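Local coordinates for substrate-binding protein (Synechococcus sp., PDB 6WPN) that probably binds a sugar or oligosaccharide in the periplasm, as a solute-binding protein that serves an uptake system of a marine cyanobacterium, at residues R211-F216 with Q419-A424; A215-A220 with A412-E417; F267-Q272 with P359-I364. All coordinates share one frame; numbering follows the deposited sequence.

Interaction 1 of 3, residues R211-F216 with Q419-A424; sequences RQRAAF and QWNRYA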
ATOM      1  N   ARG A 211     -15.334  -6.031  18.874  1.00102.73           N
ATOM      2  CA  ARG A 211     -15.089  -5.455  20.204  1.00101.94           C
ATOM      3  C   ARG A 211     -13.713  -4.806  20.192  1.00100.27           C
ATOM      4  O   ARG A 211     -13.310  -4.167  21.170  1.00100.87           O
ATOM      5  CB  ARG A 211     -15.154  -6.469  21.354  1.00103.20           C
ATOM      6  CG  ARG A 211     -16.549  -6.773  21.887  1.00114.53           C
ATOM      7  CD  ARG A 211     -16.464  -7.494  23.227  1.00123.34           C
ATOM      8  NE  ARG A 211     -16.396  -6.587  24.370  1.00124.65           N
ATOM      9  CZ  ARG A 211     -15.658  -6.811  25.454  1.00124.70           C
ATOM     10  NH1 ARG A 211     -15.655  -5.936  26.451  1.00121.64           N
ATOM     11  NH2 ARG A 211     -14.910  -7.904  25.535  1.00129.11           N
ATOM     12  N   GLN A 212     -12.983  -4.994  19.088  1.00 95.89           N
ATOM     13  CA  GLN A 212     -11.663  -4.397  18.882  1.00 96.61           C
ATOM     14  C   GLN A 212     -10.634  -4.926  19.877  1.00 89.44           C
ATOM     15  O   GLN A 212      -9.639  -4.259  20.171  1.00 82.98           O
ATOM     16  CB  GLN A 212     -11.741  -2.870  18.942  1.00102.08           C
ATOM     17  CG  GLN A 212     -12.677  -2.297  17.905  1.00104.81           C
ATOM     18  CD  GLN A 212     -12.163  -2.501  16.504  1.00104.71           C
ATOM     19  OE1 GLN A 212     -12.384  -3.541  15.881  1.00106.31           O
ATOM     20  NE2 GLN A 212     -11.469  -1.509  15.999  1.00103.99           N
ATOM     21  N   ARG A 213     -10.850  -6.133  20.383  1.00 87.61           N
ATOM     22  CA  ARG A 213      -9.912  -6.758  21.301  1.00 79.00           C
ATOM     23  C   ARG A 213      -8.862  -7.547  20.517  1.00 80.97           C
ATOM     24  O   ARG A 213      -9.072  -7.930  19.363  1.00 77.17           O
ATOM     25  CB  ARG A 213     -10.658  -7.687  22.261  1.00 74.96           C
ATOM     26  CG  ARG A 213     -11.498  -6.984  23.332  1.00 87.14           C
ATOM     27  CD  ARG A 213     -10.707  -6.001  24.182  1.00 86.54           C
ATOM     28  NE  ARG A 213     -11.391  -5.720  25.445  1.00 88.37           N
ATOM     29  CZ  ARG A 213     -12.094  -4.619  25.697  1.00 97.58           C
ATOM     30  NH1 ARG A 213     -12.211  -3.676  24.772  1.00 97.99           N
ATOM     31  NH2 ARG A 213     -12.680  -4.460  26.880  1.00 92.00           N
ATOM     32  N   ALA A 214      -7.719  -7.784  21.160  1.00 83.95           N
ATOM     33  CA  ALA A 214      -6.636  -8.521  20.516  1.00 79.45           C
ATOM     34  C   ALA A 214      -7.079  -9.942  20.188  1.00 73.83           C
ATOM     35  O   ALA A 214      -7.568 -10.668  21.056  1.00 71.97           O
ATOM     36  CB  ALA A 214      -5.399  -8.545  21.414  1.00 78.13           C
ATOM     37  N   ALA A 215      -6.902 -10.342  18.930  1.00 66.53           N
ATOM     38  CA  ALA A 215      -7.286 -11.678  18.491  1.00 64.14           C
ATOM     39  C   ALA A 215      -6.123 -12.495  17.939  1.00 68.06           C
ATOM     40  O   ALA A 215      -6.348 -13.609  17.451  1.00 66.23           O
ATOM     41  CB  ALA A 215      -8.396 -11.588  17.440  1.00 65.71           C
ATOM     42  N   PHE A 216      -4.890 -11.990  18.013  1.00 62.09           N
ATOM     43  CA  PHE A 216      -3.762 -12.637  17.354  1.00 59.07           C
ATOM     44  C   PHE A 216      -2.991 -13.591  18.257  1.00 60.05           C
ATOM     45  O   PHE A 216      -2.030 -14.211  17.792  1.00 67.54           O
ATOM     46  CB  PHE A 216      -2.794 -11.590  16.791  1.00 51.57           C
ATOM     47  CG  PHE A 216      -2.344 -10.575  17.800  1.00 53.84           C
ATOM     48  CD1 PHE A 216      -1.273 -10.839  18.638  1.00 59.17           C
ATOM     49  CD2 PHE A 216      -2.981  -9.351  17.901  1.00 52.09           C
ATOM     50  CE1 PHE A 216      -0.857  -9.908  19.569  1.00 61.27           C
ATOM     51  CE2 PHE A 216      -2.566  -8.412  18.826  1.00 56.63           C
ATOM     52  CZ  PHE A 216      -1.502  -8.693  19.661  1.00 55.85           C
ATOM     53  N   GLN A 419      -0.648  -5.176  25.723  1.00 60.49           N
ATOM     54  CA  GLN A 419      -0.565  -3.748  25.433  1.00 62.53           C
ATOM     55  C   GLN A 419      -1.732  -3.281  24.569  1.00 68.78           C
ATOM     56  O   GLN A 419      -2.290  -2.205  24.807  1.00 75.40           O
ATOM     57  CB  GLN A 419       0.768  -3.417  24.771  1.00 58.87           C
ATOM     58  CG  GLN A 419       1.945  -3.508  25.722  1.00 62.73           C
ATOM     59  CD  GLN A 419       3.215  -2.939  25.131  1.00 68.18           C
ATOM     60  OE1 GLN A 419       3.215  -2.429  24.009  1.00 68.78           O
ATOM     61  NE2 GLN A 419       4.310  -3.018  25.884  1.00 72.44           N
ATOM     62  N   TRP A 420      -2.107  -4.063  23.551  1.00 61.10           N
ATOM     63  CA  TRP A 420      -3.247  -3.670  22.728  1.00 58.27           C
ATOM     64  C   TRP A 420      -4.538  -3.660  23.540  1.00 59.25           C
ATOM     65  O   TRP A 420      -5.368  -2.759  23.386  1.00 70.28           O
ATOM     66  CB  TRP A 420      -3.394  -4.591  21.516  1.00 55.62           C
ATOM     67  CG  TRP A 420      -4.695  -4.348  20.809  1.00 62.41           C
ATOM     68  CD1 TRP A 420      -5.829  -5.105  20.891  1.00 66.00           C
ATOM     69  CD2 TRP A 420      -5.012  -3.241  19.954  1.00 63.87           C
ATOM     70  NE1 TRP A 420      -6.825  -4.547  20.124  1.00 68.42           N
ATOM     71  CE2 TRP A 420      -6.349  -3.404  19.539  1.00 65.60           C
ATOM     72  CE3 TRP A 420      -4.291  -2.133  19.491  1.00 62.91           C
ATOM     73  CZ2 TRP A 420      -6.979  -2.503  18.680  1.00 64.28           C
ATOM     74  CZ3 TRP A 420      -4.917  -1.239  18.639  1.00 55.00           C
ATOM     75  CH2 TRP A 420      -6.248  -1.429  18.242  1.00 60.80           C
ATOM     76  N   ASN A 421      -4.734  -4.663  24.399  1.00 61.29           N
ATOM     77  CA  ASN A 421      -5.953  -4.707  25.199  1.00 77.12           C
ATOM     78  C   ASN A 421      -5.990  -3.576  26.219  1.00 83.71           C
ATOM     79  O   ASN A 421      -7.075  -3.121  26.597  1.00 88.77           O
ATOM     80  CB  ASN A 421      -6.084  -6.067  25.886  1.00 75.75           C
ATOM     81  CG  ASN A 421      -6.458  -7.176  24.918  1.00 72.04           C
ATOM     82  OD1 ASN A 421      -7.029  -6.922  23.859  1.00 69.12           O
ATOM     83  ND2 ASN A 421      -6.129  -8.411  25.272  1.00 76.34           N
ATOM     84  N   ARG A 422      -4.822  -3.120  26.676  1.00 87.27           N
ATOM     85  CA  ARG A 422      -4.747  -1.892  27.460  1.00 91.31           C
ATOM     86  C   ARG A 422      -5.317  -0.714  26.678  1.00 90.58           C
ATOM     87  O   ARG A 422      -6.157   0.041  27.185  1.00 94.04           O
ATOM     88  CB  ARG A 422      -3.290  -1.613  27.829  1.00 98.25           C
ATOM     89  CG  ARG A 422      -2.735  -2.379  29.014  1.00109.62           C
ATOM     90  CD  ARG A 422      -1.212  -2.277  29.013  1.00115.10           C
ATOM     91  NE  ARG A 422      -0.744  -0.909  28.792  1.00118.24           N
ATOM     92  CZ  ARG A 422       0.526  -0.576  28.579  1.00114.08           C
ATOM     93  NH1 ARG A 422       1.467  -1.512  28.554  1.00110.96           N
ATOM     94  NH2 ARG A 422       0.859   0.693  28.382  1.00109.76           N
ATOM     95  N   TYR A 423      -4.865  -0.547  25.434  1.00 83.26           N
ATOM     96  CA  TYR A 423      -5.337   0.544  24.586  1.00 80.24           C
ATOM     97  C   TYR A 423      -6.808   0.368  24.222  1.00 84.67           C
ATOM     98  O   TYR A 423      -7.580   1.334  24.244  1.00 76.55           O
ATOM     99  CB  TYR A 423      -4.453   0.617  23.336  1.00 69.35           C
ATOM    100  CG  TYR A 423      -4.833   1.637  22.279  1.00 73.82           C
ATOM    101  CD1 TYR A 423      -5.591   1.275  21.172  1.00 76.65           C
ATOM    102  CD2 TYR A 423      -4.400   2.955  22.372  1.00 79.92           C
ATOM    103  CE1 TYR A 423      -5.924   2.204  20.196  1.00 80.35           C
ATOM    104  CE2 TYR A 423      -4.725   3.889  21.402  1.00 78.86           C
ATOM    105  CZ  TYR A 423      -5.487   3.509  20.316  1.00 82.56           C
ATOM    106  OH  TYR A 423      -5.813   4.435  19.351  1.00 84.20           O
ATOM    107  N   ALA A 424      -7.217  -0.864  23.903  1.00 89.43           N
ATOM    108  CA  ALA A 424      -8.565  -1.101  23.395  1.00 89.73           C
ATOM    109  C   ALA A 424      -9.629  -0.985  24.480  1.00 78.22           C
ATOM    110  O   ALA A 424     -10.772  -0.623  24.182  1.00 76.01           O
ATOM    111  CB  ALA A 424      -8.641  -2.478  22.737  1.00 96.66           C
TER

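Interaction 2 of 3, residues A215-A220 with A412-E417; sequences AFNTPA and AVLEAE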
ATOM      1  N   ALA A 215      -6.902 -10.342  18.930  1.00 66.53           N
ATOM      2  CA  ALA A 215      -7.286 -11.678  18.491  1.00 64.14           C
ATOM      3  C   ALA A 215      -6.123 -12.495  17.939  1.00 68.06           C
ATOM      4  O   ALA A 215      -6.348 -13.609  17.451  1.00 66.23           O
ATOM      5  CB  ALA A 215      -8.396 -11.588  17.440  1.00 65.71           C
ATOM      6  N   PHE A 216      -4.890 -11.990  18.013  1.00 62.09           N
ATOM      7  CA  PHE A 216      -3.762 -12.637  17.354  1.00 59.07           C
ATOM      8  C   PHE A 216      -2.991 -13.591  18.257  1.00 60.05           C
ATOM      9  O   PHE A 216      -2.030 -14.211  17.792  1.00 67.54           O
ATOM     10  CB  PHE A 216      -2.794 -11.590  16.791  1.00 51.57           C
ATOM     11  CG  PHE A 216      -2.344 -10.575  17.800  1.00 53.84           C
ATOM     12  CD1 PHE A 216      -1.273 -10.839  18.638  1.00 59.17           C
ATOM     13  CD2 PHE A 216      -2.981  -9.351  17.901  1.00 52.09           C
ATOM     14  CE1 PHE A 216      -0.857  -9.908  19.569  1.00 61.27           C
ATOM     15  CE2 PHE A 216      -2.566  -8.412  18.826  1.00 56.63           C
ATOM     16  CZ  PHE A 216      -1.502  -8.693  19.661  1.00 55.85           C
ATOM     17  N   ASN A 217      -3.356 -13.710  19.534  1.00 59.67           N
ATOM     18  CA  ASN A 217      -2.712 -14.683  20.418  1.00 68.88           C
ATOM     19  C   ASN A 217      -3.331 -16.059  20.158  1.00 72.17           C
ATOM     20  O   ASN A 217      -4.039 -16.640  20.981  1.00 80.97           O
ATOM     21  CB  ASN A 217      -2.843 -14.260  21.874  1.00 70.01           C
ATOM     22  CG  ASN A 217      -2.007 -15.117  22.807  1.00 78.59           C
ATOM     23  OD1 ASN A 217      -1.158 -15.893  22.366  1.00 86.72           O
ATOM     24  ND2 ASN A 217      -2.238 -14.972  24.104  1.00 83.61           N
ATOM     25  N   THR A 218      -3.032 -16.580  18.981  1.00 72.98           N
ATOM     26  CA  THR A 218      -3.609 -17.800  18.437  1.00 72.70           C
ATOM     27  C   THR A 218      -2.472 -18.646  17.891  1.00 66.89           C
ATOM     28  O   THR A 218      -1.315 -18.213  17.886  1.00 65.96           O
ATOM     29  CB  THR A 218      -4.633 -17.455  17.337  1.00 72.13           C
ATOM     30  OG1 THR A 218      -4.031 -16.593  16.360  1.00 71.50           O
ATOM     31  CG2 THR A 218      -5.860 -16.775  17.936  1.00 71.12           C
ATOM     32  N   PRO A 219      -2.749 -19.878  17.448  1.00 76.76           N
ATOM     33  CA  PRO A 219      -1.689 -20.647  16.780  1.00 75.63           C
ATOM     34  C   PRO A 219      -1.151 -19.961  15.548  1.00 74.65           C
ATOM     35  O   PRO A 219       0.050 -20.065  15.270  1.00 76.49           O
ATOM     36  CB  PRO A 219      -2.389 -21.963  16.418  1.00 78.83           C
ATOM     37  CG  PRO A 219      -3.788 -21.575  16.277  1.00 87.85           C
ATOM     38  CD  PRO A 219      -4.006 -20.636  17.438  1.00 82.42           C
ATOM     39  N   ALA A 220      -2.005 -19.253  14.805  1.00 72.00           N
ATOM     40  CA  ALA A 220      -1.543 -18.534  13.623  1.00 60.14           C
ATOM     41  C   ALA A 220      -0.626 -17.380  14.004  1.00 60.12           C
ATOM     42  O   ALA A 220       0.432 -17.190  13.394  1.00 58.33           O
ATOM     43  CB  ALA A 220      -2.740 -18.029  12.817  1.00 53.75           C
ATOM     44  N   ALA A 412       6.845 -11.922  23.091  1.00 58.00           N
ATOM     45  CA  ALA A 412       6.414 -10.774  22.299  1.00 60.48           C
ATOM     46  C   ALA A 412       4.910 -10.803  22.057  1.00 56.62           C
ATOM     47  O   ALA A 412       4.233  -9.773  22.163  1.00 52.66           O
ATOM     48  CB  ALA A 412       7.173 -10.736  20.970  1.00 46.99           C
ATOM     49  N   VAL A 413       4.374 -11.982  21.730  1.00 65.62           N
ATOM     50  CA  VAL A 413       2.939 -12.132  21.495  1.00 60.73           C
ATOM     51  C   VAL A 413       2.152 -11.693  22.719  1.00 60.82           C
ATOM     52  O   VAL A 413       1.183 -10.933  22.616  1.00 64.61           O
ATOM     53  CB  VAL A 413       2.611 -13.587  21.115  1.00 61.98           C
ATOM     54  CG1 VAL A 413       1.114 -13.760  20.928  1.00 59.70           C
ATOM     55  CG2 VAL A 413       3.366 -13.983  19.859  1.00 60.64           C
ATOM     56  N   LEU A 414       2.551 -12.176  23.894  1.00 55.87           N
ATOM     57  CA  LEU A 414       1.821 -11.834  25.109  1.00 65.60           C
ATOM     58  C   LEU A 414       1.910 -10.343  25.399  1.00 65.32           C
ATOM     59  O   LEU A 414       0.902  -9.708  25.733  1.00 64.41           O
ATOM     60  CB  LEU A 414       2.353 -12.638  26.292  1.00 64.18           C
ATOM     61  CG  LEU A 414       1.473 -12.447  27.522  1.00 85.61           C
ATOM     62  CD1 LEU A 414       0.129 -13.136  27.305  1.00 96.03           C
ATOM     63  CD2 LEU A 414       2.157 -12.928  28.794  1.00 85.90           C
ATOM     64  N   GLU A 415       3.105  -9.762  25.264  1.00 65.45           N
ATOM     65  CA  GLU A 415       3.259  -8.334  25.513  1.00 65.12           C
ATOM     66  C   GLU A 415       2.429  -7.518  24.534  1.00 58.52           C
ATOM     67  O   GLU A 415       1.766  -6.552  24.927  1.00 68.61           O
ATOM     68  CB  GLU A 415       4.733  -7.934  25.416  1.00 66.16           C
ATOM     69  CG  GLU A 415       5.637  -8.536  26.486  1.00 72.24           C
ATOM     70  CD  GLU A 415       5.491  -7.864  27.834  1.00 87.64           C
ATOM     71  OE1 GLU A 415       4.808  -6.821  27.910  1.00 93.35           O
ATOM     72  OE2 GLU A 415       6.058  -8.383  28.822  1.00 97.06           O
ATOM     73  N   ALA A 416       2.435  -7.904  23.257  1.00 53.14           N
ATOM     74  CA  ALA A 416       1.614  -7.201  22.276  1.00 56.09           C
ATOM     75  C   ALA A 416       0.130  -7.340  22.595  1.00 60.80           C
ATOM     76  O   ALA A 416      -0.621  -6.359  22.539  1.00 64.10           O
ATOM     77  CB  ALA A 416       1.915  -7.716  20.870  1.00 49.65           C
ATOM     78  N   GLU A 417      -0.310  -8.551  22.937  1.00 61.26           N
ATOM     79  CA  GLU A 417      -1.716  -8.768  23.260  1.00 65.51           C
ATOM     80  C   GLU A 417      -2.144  -7.916  24.450  1.00 68.18           C
ATOM     81  O   GLU A 417      -3.203  -7.281  24.427  1.00 67.46           O
ATOM     82  CB  GLU A 417      -1.966 -10.251  23.537  1.00 62.56           C
ATOM     83  CG  GLU A 417      -3.366 -10.559  24.034  1.00 68.59           C
ATOM     84  CD  GLU A 417      -3.484 -11.953  24.620  1.00 77.06           C
ATOM     85  OE1 GLU A 417      -2.612 -12.344  25.430  1.00 78.36           O
ATOM     86  OE2 GLU A 417      -4.448 -12.663  24.262  1.00 75.15           O
TER

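Interaction 3 of 3, residues F267-Q272 with P359-I364; sequences FLRSIQ and PAEAQI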
ATOM      1  N   PHE A 267       8.223   1.835  -9.877  1.00 43.92           N
ATOM      2  CA  PHE A 267       9.587   1.848  -9.391  1.00 47.59           C
ATOM      3  C   PHE A 267      10.533   1.100 -10.320  1.00 49.28           C
ATOM      4  O   PHE A 267      11.741   1.361 -10.304  1.00 46.53           O
ATOM      5  CB  PHE A 267       9.651   1.256  -7.990  1.00 54.37           C
ATOM      6  CG  PHE A 267      11.017   1.278  -7.419  1.00 70.56           C
ATOM      7  CD1 PHE A 267      11.661   2.483  -7.212  1.00 79.81           C
ATOM      8  CD2 PHE A 267      11.677   0.103  -7.120  1.00 85.36           C
ATOM      9  CE1 PHE A 267      12.935   2.520  -6.703  1.00 92.44           C
ATOM     10  CE2 PHE A 267      12.953   0.134  -6.599  1.00 96.89           C
ATOM     11  CZ  PHE A 267      13.585   1.340  -6.403  1.00 98.89           C
ATOM     12  N   LEU A 268      10.007   0.192 -11.145  1.00 47.16           N
ATOM     13  CA  LEU A 268      10.857  -0.523 -12.087  1.00 41.03           C
ATOM     14  C   LEU A 268      11.490   0.419 -13.104  1.00 47.61           C
ATOM     15  O   LEU A 268      12.626   0.187 -13.533  1.00 54.07           O
ATOM     16  CB  LEU A 268      10.053  -1.628 -12.777  1.00 41.55           C
ATOM     17  CG  LEU A 268      10.795  -2.643 -13.652  1.00 49.85           C
ATOM     18  CD1 LEU A 268      12.075  -3.138 -12.990  1.00 44.79           C
ATOM     19  CD2 LEU A 268       9.870  -3.806 -13.972  1.00 51.13           C
ATOM     20  N   ARG A 269      10.790   1.488 -13.496  0.52 52.35           N
ATOM     21  CA  ARG A 269      11.364   2.416 -14.468  0.52 51.85           C
ATOM     22  C   ARG A 269      12.520   3.206 -13.865  0.52 55.61           C
ATOM     23  O   ARG A 269      13.501   3.503 -14.556  0.52 64.70           O
ATOM     24  CB  ARG A 269      10.290   3.361 -15.011  0.52 50.91           C
ATOM     25  CG  ARG A 269      10.798   4.340 -16.077  0.52 55.05           C
ATOM     26  CD  ARG A 269      10.999   3.675 -17.448  0.52 57.13           C
ATOM     27  NE  ARG A 269       9.752   3.570 -18.209  0.52 55.09           N
ATOM     28  CZ  ARG A 269       9.643   3.008 -19.410  0.52 53.25           C
ATOM     29  NH1 ARG A 269      10.707   2.484 -20.004  0.52 38.11           N
ATOM     30  NH2 ARG A 269       8.465   2.963 -20.018  0.52 37.75           N
ATOM     31  N   SER A 270      12.431   3.557 -12.579  1.00 51.24           N
ATOM     32  CA  SER A 270      13.547   4.247 -11.943  1.00 51.19           C
ATOM     33  C   SER A 270      14.719   3.303 -11.709  1.00 44.99           C
ATOM     34  O   SER A 270      15.876   3.737 -11.739  1.00 49.51           O
ATOM     35  CB  SER A 270      13.101   4.900 -10.634  1.00 46.09           C
ATOM     36  OG  SER A 270      12.485   3.960  -9.781  1.00 61.21           O
ATOM     37  N   ILE A 271      14.449   2.014 -11.494  1.00 43.26           N
ATOM     38  CA  ILE A 271      15.526   1.029 -11.467  1.00 51.74           C
ATOM     39  C   ILE A 271      16.217   0.979 -12.822  1.00 60.29           C
ATOM     40  O   ILE A 271      17.448   0.887 -12.907  1.00 59.80           O
ATOM     41  CB  ILE A 271      14.984  -0.357 -11.071  1.00 60.04           C
ATOM     42  CG1 ILE A 271      14.482  -0.357  -9.632  1.00 65.94           C
ATOM     43  CG2 ILE A 271      16.048  -1.433 -11.260  1.00 59.91           C
ATOM     44  CD1 ILE A 271      13.912  -1.700  -9.211  1.00 70.24           C
ATOM     45  N   GLN A 272      15.431   1.014 -13.903  1.00 60.10           N
ATOM     46  CA  GLN A 272      16.008   0.978 -15.241  1.00 54.74           C
ATOM     47  C   GLN A 272      16.976   2.131 -15.449  1.00 62.87           C
ATOM     48  O   GLN A 272      18.057   1.948 -16.018  1.00 78.75           O
ATOM     49  CB  GLN A 272      14.906   1.016 -16.299  1.00 43.60           C
ATOM     50  CG  GLN A 272      14.117  -0.272 -16.428  1.00 46.78           C
ATOM     51  CD  GLN A 272      12.989  -0.170 -17.438  1.00 46.04           C
ATOM     52  OE1 GLN A 272      12.768   0.879 -18.040  1.00 52.91           O
ATOM     53  NE2 GLN A 272      12.282  -1.272 -17.644  1.00 50.99           N
ATOM     54  N   PRO A 359      13.598  -3.639 -25.046  1.00 50.87           N
ATOM     55  CA  PRO A 359      13.367  -4.528 -23.892  1.00 45.63           C
ATOM     56  C   PRO A 359      12.955  -3.799 -22.625  1.00 46.03           C
ATOM     57  O   PRO A 359      12.229  -4.372 -21.804  1.00 45.68           O
ATOM     58  CB  PRO A 359      14.724  -5.222 -23.717  1.00 42.82           C
ATOM     59  CG  PRO A 359      15.331  -5.192 -25.077  1.00 50.23           C
ATOM     60  CD  PRO A 359      14.910  -3.885 -25.673  1.00 46.56           C
ATOM     61  N   ALA A 360      13.388  -2.548 -22.446  1.00 46.58           N
ATOM     62  CA  ALA A 360      13.009  -1.793 -21.253  1.00 39.29           C
ATOM     63  C   ALA A 360      11.506  -1.538 -21.216  1.00 40.83           C
ATOM     64  O   ALA A 360      10.854  -1.740 -20.182  1.00 47.86           O
ATOM     65  CB  ALA A 360      13.781  -0.473 -21.198  1.00 39.76           C
ATOM     66  N   GLU A 361      10.939  -1.076 -22.331  1.00 44.93           N
ATOM     67  CA  GLU A 361       9.494  -0.892 -22.392  1.00 49.44           C
ATOM     68  C   GLU A 361       8.759  -2.218 -22.262  1.00 49.25           C
ATOM     69  O   GLU A 361       7.671  -2.269 -21.678  1.00 43.72           O
ATOM     70  CB  GLU A 361       9.102  -0.203 -23.697  1.00 46.63           C
ATOM     71  CG  GLU A 361       9.498   1.258 -23.778  1.00 53.31           C
ATOM     72  CD  GLU A 361       9.008   1.913 -25.054  1.00 69.01           C
ATOM     73  OE1 GLU A 361       7.982   1.451 -25.604  1.00 73.87           O
ATOM     74  OE2 GLU A 361       9.645   2.885 -25.512  1.00 73.34           O
ATOM     75  N   ALA A 362       9.336  -3.296 -22.799  1.00 51.95           N
ATOM     76  CA  ALA A 362       8.722  -4.612 -22.667  1.00 46.95           C
ATOM     77  C   ALA A 362       8.693  -5.057 -21.211  1.00 51.21           C
ATOM     78  O   ALA A 362       7.688  -5.609 -20.744  1.00 46.52           O
ATOM     79  CB  ALA A 362       9.464  -5.628 -23.534  1.00 41.18           C
ATOM     80  N   GLN A 363       9.783  -4.817 -20.479  1.00 44.12           N
ATOM     81  CA  GLN A 363       9.812  -5.131 -19.055  1.00 46.11           C
ATOM     82  C   GLN A 363       8.740  -4.359 -18.294  1.00 40.41           C
ATOM     83  O   GLN A 363       8.031  -4.928 -17.456  1.00 41.29           O
ATOM     84  CB  GLN A 363      11.200  -4.827 -18.490  1.00 44.46           C
ATOM     85  CG  GLN A 363      11.408  -5.266 -17.055  1.00 34.22           C
ATOM     86  CD  GLN A 363      12.808  -4.957 -16.570  1.00 45.77           C
ATOM     87  OE1 GLN A 363      13.294  -3.838 -16.724  1.00 42.33           O
ATOM     88  NE2 GLN A 363      13.474  -5.956 -16.003  1.00 34.65           N
ATOM     89  N   ILE A 364       8.605  -3.058 -18.576  1.00 41.41           N
ATOM     90  CA  ILE A 364       7.602  -2.240 -17.894  1.00 40.08           C
ATOM     91  C   ILE A 364       6.202  -2.722 -18.242  1.00 37.86           C
ATOM     92  O   ILE A 364       5.300  -2.742 -17.395  1.00 43.88           O
ATOM     93  CB  ILE A 364       7.783  -0.751 -18.252  1.00 45.75           C
ATOM     94  CG1 ILE A 364       9.110  -0.220 -17.710  1.00 40.38           C
ATOM     95  CG2 ILE A 364       6.613   0.073 -17.736  1.00 48.31           C
ATOM     96  CD1 ILE A 364       9.327  -0.497 -16.245  1.00 48.21           C
TER

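Interaction 1 of 3, residues R211-F216 with Q419-A424
W420 reaches from helix 409-427 to the loop at R211-F216, its CG anti to the backbone N (chi1 170°), which carries the indole from CB across to the loop backbone. CD1 comes first, 3.3 Å from A214 N and 3.5 Å from A214 CB. Next along the rim, NE1 donates to Q212 O at 2.8 Å; the bond is bent, 137° at the hydrogen, with the oxygen lying somewhat out of the ring plane. CE2 and CZ2 each lie 3.5 Å from the same oxygen. One face of the indole is covered near its rim by CB of A424, a turn further along the helix. A phenylalanine in place of W420 would probably leave Q212 O without its donor and the loop free to shift at that point.

N421, the next residue, takes the following peptide: A214 N points almost straight at OD1 (2.9 Å) and in the plane of its carbonyl. R213 passes beside this amide, CD 3.8 Å from N421 OD1, but its guanidinium bonds through NH1 to W428 O near the C-terminus. Two consecutive helix side chains thus satisfy a backbone acceptor and a backbone donor in a stretch without regular secondary structure.

Interaction 2 of 3, residues A215-A220 with A412-E417
The F216 ring meets helix 409-427 rim first, with A416 C in its plane at the edge and V413 O also close to that plane. CZ leads the approach, 3.5 Å from E417 N, which arrives obliquely and is already committed to the helical bond with V413 O. A416 CB lies 3.8 Å from both CZ and CE1 of F216. The ring gets there because CG lies between the backbone N and the carbonyl carbon (chi1 53°), swinging the phenyl across to the helix; L391 of helix 388-403 and V205 also pack on it, in keeping with its burial.

The other two flat groups, the N217 amide and the E417 carboxylate, stand nearly perpendicular, their planes 85° apart. ND2 is shared between the two carboxylate oxygens, at 3.0 Å from OE1 and 3.2 Å from OE2, and both hydrogen bonds are weak. OE2 also rests 3.3 Å from N217 CB. The extended E417 chain carries the carboxylate out to N217, while its CB, set by the helix backbone, lies 4.1 Å from F216 CE1.

N217 is the centre of an inverse gamma turn, closed by a weak bond from T218 N to F216 O, and T218 follows as the N-cap of helix 219-233, its OG1 weakly bonded to G221 N. The turn therefore leads directly into a helix start. On the other branch of the amide, N217 OD1 accepts a hydrogen bond from R222 of that helix and lies 3.4 Å from V413 CG1. V413 in turn packs against F225, one turn beyond R222.

Interaction 3 of 3, residues F267-Q272 with P359-I364
L268 and Q272, a turn apart on helix 265-274, face I364 and A360 on helix 359-374 in an antiparallel helix-helix packing. The two short segments run at 156° with their axes 10.2 Å apart at closest approach.

The close-packed part centres on I364. Its CD1 lies against L268 CG at 3.7 Å, the two side chains sliding past each other in opposite directions, and L268 CD2 touches the aliphatic CG of Q363. L268 also packs on T282 and P284 of strand 282-285. R269 belongs to this packed region too. It was modelled in two conformers; in the one described here, bends at chi2 and chi3 fold the chain back so that I364 CG1 sits over the centre of one guanidinium face, 3.7 Å from R269 CZ. Its NH1 makes a weak bond to Q272 OE1 within its own helix, and the nearby R335 carries a like charge. Beside the apolar patch the Q272 chain, extended beyond CG, delivers its NE2 between two acceptors, 2.9 Å from both Q363 OE1 and A360 O. Its bond to Q363 OE1 is in the carbonyl plane and on a lone pair, and the two amides are nearly coplanar, 18° apart. The other bond comes from one face of the A360 carbonyl, while the helical I364 N approaches from the opposite face, so this oxygen serves two donors. Q363 is held at its far end too, with NE2 donating to A279 O.

The contact loosens at E361. No salt bridge joins it to R269: NH2 of R269 remains 5.6 Å from OE2 of E361, which has a weak hydrogen bond to S357 OG. The closest approach of the two residues is instead from R269 NH1 to the methylene CG of E361, 4.1 Å away.

In the fold
Interactions 1 and 2 are neighbours, their centres about 10 Å apart. They share A215 and F216 and both rest on helix 409-427, meeting where A214 CB packs on E417 CG. Together they hold the connection between helices 195-202 and 219-233 along the C-terminal helix, joining parts of the chain about 200 residues apart. Interaction 3 falls between these partners in sequence, nested inside the loops they close. It pairs helices 265-274 and 359-374 on the opposite side of the chain's centre, its centre about 43 Å from that of interaction 1 and about 41 Å from that of interaction 2. The contacts thus tie distant sequence together at two separate places in the solute-binding fold.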